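Long-range contact in spindle pole body-associated protein VIK1 (Saccharomyces cerevisiae, PDB 2O0A), which recruits the minus end-directed motor Kar3 to microtubules and, as its heterodimer partner, helps cross-link antiparallel microtubules: residues 124-129 and 205-210. Residues are numbered along the deposited sequence; the frame is centred on the assembly and turned at random.
Sequences KQYVIT and FFPRDS
Phe206 O is the best-held polar atom here, gripped by one hydrogen bond and one CA-H...O contact: Val127 N gives a hydrogen bond of 2.8 Å to Phe206 O in the carbonyl plane, and Tyr126 CA makes the weaker approach to the same oxygen. Phe206 N returns a nearly straight bond to Val127 O (173° at the hydrogen), so Val127 and Phe206 form the hydrogen-bonded pair of an antiparallel beta bridge. It joins the start of strand 126-136 to the end of strand 197-207 in the mixed central sheet of Vik1's kinesin-like motor homology domain. One step further out, where helix 121-125 ends, Arg208 N bonds Gln125 O at 3.0 Å, coming from above the carbonyl plane.

Tyr126, whose CB points away from the partner strand, presents its ring face to the edge of Phe205, planes at 75° and centroids 5.6 Å apart. Phe205 CB sits over the same tyrosine ring as a CH-pi contact, 4.1 Å from its centroid. On the sheet face that Phe205 and Ile128 share, the two run side by side, Ile128 CG1 3.9 Å from Phe205 CD1, and Leu88 of helix 72-89 touches both aromatic side chains. An alanine in place of Tyr126 would remove the ring and probably leave Phe205 more loosely held, without the surface its edge and CB rest against.

Where Val127 and Phe206 share the opposite face, the Phe206 ring takes Thr129 CG2 at its edge, at CE2, while Thr129 OG1 bonds Gln204 OE1. Arg208, extended from CG to NE, runs back past Lys124 O to the end of helix 121-125, where its NE bonds Gln123 O. That leaves the guanidinium lying across Val127, whose CG2, anti to its own carbonyl carbon, sits over one face of the group, 3.5 Å from Arg208 NH1.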
loop_
_atom_site.group_PDB
_atom_site.type_symbol
_atom_site.label_atom_id
_atom_site.label_comp_id
_atom_site.label_asym_id
_atom_site.label_seq_id
_atom_site.Cartn_x
_atom_site.Cartn_y
_atom_site.Cartn_z
ATOM N N LYS A 124 -10.562 19.081 2.104
ATOM C CA LYS A 124 -10.724 20.496 1.726
ATOM C C LYS A 124 -10.661 20.711 0.231
ATOM O O LYS A 124 -11.351 21.584 -0.307
ATOM C CB LYS A 124 -9.689 21.377 2.420
ATOM C CG LYS A 124 -9.848 21.361 3.916
ATOM C CD LYS A 124 -8.874 22.305 4.595
ATOM C CE LYS A 124 -8.700 21.963 6.068
ATOM N NZ LYS A 124 -9.991 21.904 6.811
ATOM N N GLN A 125 -9.853 19.890 -0.430
ATOM C CA GLN A 125 -9.536 20.043 -1.837
ATOM C C GLN A 125 -10.350 19.134 -2.760
ATOM O O GLN A 125 -10.461 19.424 -3.954
ATOM C CB GLN A 125 -8.054 19.767 -2.062
ATOM C CG GLN A 125 -7.081 20.604 -1.238
ATOM C CD GLN A 125 -5.670 20.064 -1.364
ATOM O OE1 GLN A 125 -5.298 19.093 -0.703
ATOM N NE2 GLN A 125 -4.890 20.668 -2.242
ATOM N N TYR A 126 -10.881 18.043 -2.217
ATOM C CA TYR A 126 -11.508 16.995 -3.039
ATOM C C TYR A 126 -12.770 16.454 -2.416
ATOM O O TYR A 126 -12.898 16.407 -1.182
ATOM C CB TYR A 126 -10.563 15.789 -3.203
ATOM C CG TYR A 126 -9.225 16.125 -3.792
ATOM C CD1 TYR A 126 -9.043 16.187 -5.173
ATOM C CD2 TYR A 126 -8.121 16.365 -2.959
ATOM C CE1 TYR A 126 -7.801 16.507 -5.720
ATOM C CE2 TYR A 126 -6.885 16.651 -3.487
ATOM C CZ TYR A 126 -6.727 16.743 -4.863
ATOM O OH TYR A 126 -5.484 17.049 -5.381
ATOM N N VAL A 127 -13.685 15.996 -3.277
ATOM C CA VAL A 127 -14.711 15.057 -2.820
ATOM C C VAL A 127 -14.140 13.652 -3.035
ATOM O O VAL A 127 -13.577 13.346 -4.089
ATOM C CB VAL A 127 -16.045 15.216 -3.571
ATOM C CG1 VAL A 127 -17.035 14.122 -3.165
ATOM C CG2 VAL A 127 -16.658 16.576 -3.243
ATOM N N ILE A 128 -14.248 12.835 -2.001
ATOM C CA ILE A 128 -13.545 11.546 -1.939
ATOM C C ILE A 128 -14.542 10.395 -1.952
ATOM O O ILE A 128 -15.496 10.386 -1.161
ATOM C CB ILE A 128 -12.650 11.470 -0.662
ATOM C CG1 ILE A 128 -11.635 12.613 -0.684
ATOM C CG2 ILE A 128 -11.943 10.115 -0.568
ATOM C CD1 ILE A 128 -10.806 12.751 0.574
ATOM N N THR A 129 -14.337 9.438 -2.857
ATOM C CA THR A 129 -15.176 8.237 -2.893
ATOM C C THR A 129 -14.372 6.988 -2.578
ATOM O O THR A 129 -13.150 6.985 -2.695
ATOM C CB THR A 129 -15.813 8.023 -4.280
ATOM O OG1 THR A 129 -14.808 7.601 -5.203
ATOM C CG2 THR A 129 -16.427 9.314 -4.780
ATOM N N PHE A 205 -10.415 10.863 -6.060
ATOM C CA PHE A 205 -10.310 12.227 -5.554
ATOM C C PHE A 205 -10.813 13.182 -6.643
ATOM O O PHE A 205 -10.129 13.363 -7.640
ATOM C CB PHE A 205 -8.847 12.564 -5.222
ATOM C CG PHE A 205 -8.272 11.753 -4.076
ATOM C CD1 PHE A 205 -8.360 12.216 -2.755
ATOM C CD2 PHE A 205 -7.635 10.543 -4.329
ATOM C CE1 PHE A 205 -7.838 11.455 -1.675
ATOM C CE2 PHE A 205 -7.084 9.788 -3.268
ATOM C CZ PHE A 205 -7.200 10.241 -1.944
ATOM N N PHE A 206 -11.996 13.765 -6.447
ATOM C CA PHE A 206 -12.582 14.691 -7.421
ATOM C C PHE A 206 -12.298 16.115 -6.972
ATOM O O PHE A 206 -12.781 16.529 -5.915
ATOM C CB PHE A 206 -14.093 14.497 -7.498
ATOM C CG PHE A 206 -14.508 13.229 -8.157
ATOM C CD1 PHE A 206 -14.646 13.171 -9.540
ATOM C CD2 PHE A 206 -14.746 12.086 -7.405
ATOM C CE1 PHE A 206 -15.042 11.990 -10.174
ATOM C CE2 PHE A 206 -15.137 10.900 -8.042
ATOM C CZ PHE A 206 -15.278 10.862 -9.422
ATOM N N PRO A 207 -11.525 16.877 -7.760
ATOM C CA PRO A 207 -11.198 18.227 -7.298
ATOM C C PRO A 207 -12.427 19.115 -7.193
ATOM O O PRO A 207 -13.286 19.126 -8.096
ATOM C CB PRO A 207 -10.254 18.753 -8.386
ATOM C CG PRO A 207 -10.575 17.959 -9.586
ATOM C CD PRO A 207 -10.895 16.582 -9.061
ATOM N N ARG A 208 -12.506 19.849 -6.088
ATOM C CA ARG A 208 -13.608 20.781 -5.861
ATOM C C ARG A 208 -13.510 21.975 -6.798
ATOM O O ARG A 208 -12.413 22.360 -7.217
ATOM C CB ARG A 208 -13.625 21.234 -4.399
ATOM C CG ARG A 208 -13.932 20.100 -3.430
ATOM C CD ARG A 208 -14.022 20.568 -1.986
ATOM N NE ARG A 208 -14.152 19.440 -1.063
ATOM C CZ ARG A 208 -15.301 18.884 -0.680
ATOM N NH1 ARG A 208 -16.467 19.361 -1.121
ATOM N NH2 ARG A 208 -15.289 17.850 0.162
ATOM N N ASP A 209 -14.673 22.509 -7.166
ATOM C CA ASP A 209 -14.762 23.750 -7.946
ATOM C C ASP A 209 -13.996 23.647 -9.260
ATOM O O ASP A 209 -13.144 24.487 -9.588
ATOM C CB ASP A 209 -14.330 24.922 -7.064
ATOM C CG ASP A 209 -15.051 24.912 -5.735
ATOM O OD1 ASP A 209 -16.293 24.989 -5.754
ATOM O OD2 ASP A 209 -14.388 24.784 -4.685
ATOM N N SER A 210 -14.331 22.593 -10.003
ATOM C CA SER A 210 -13.724 22.276 -11.295
ATOM C C SER A 210 -14.808 22.046 -12.342
ATOM O O SER A 210 -15.720 21.233 -12.141
ATOM C CB SER A 210 -12.850 21.027 -11.174
ATOM O OG SER A 210 -11.789 21.235 -10.258
#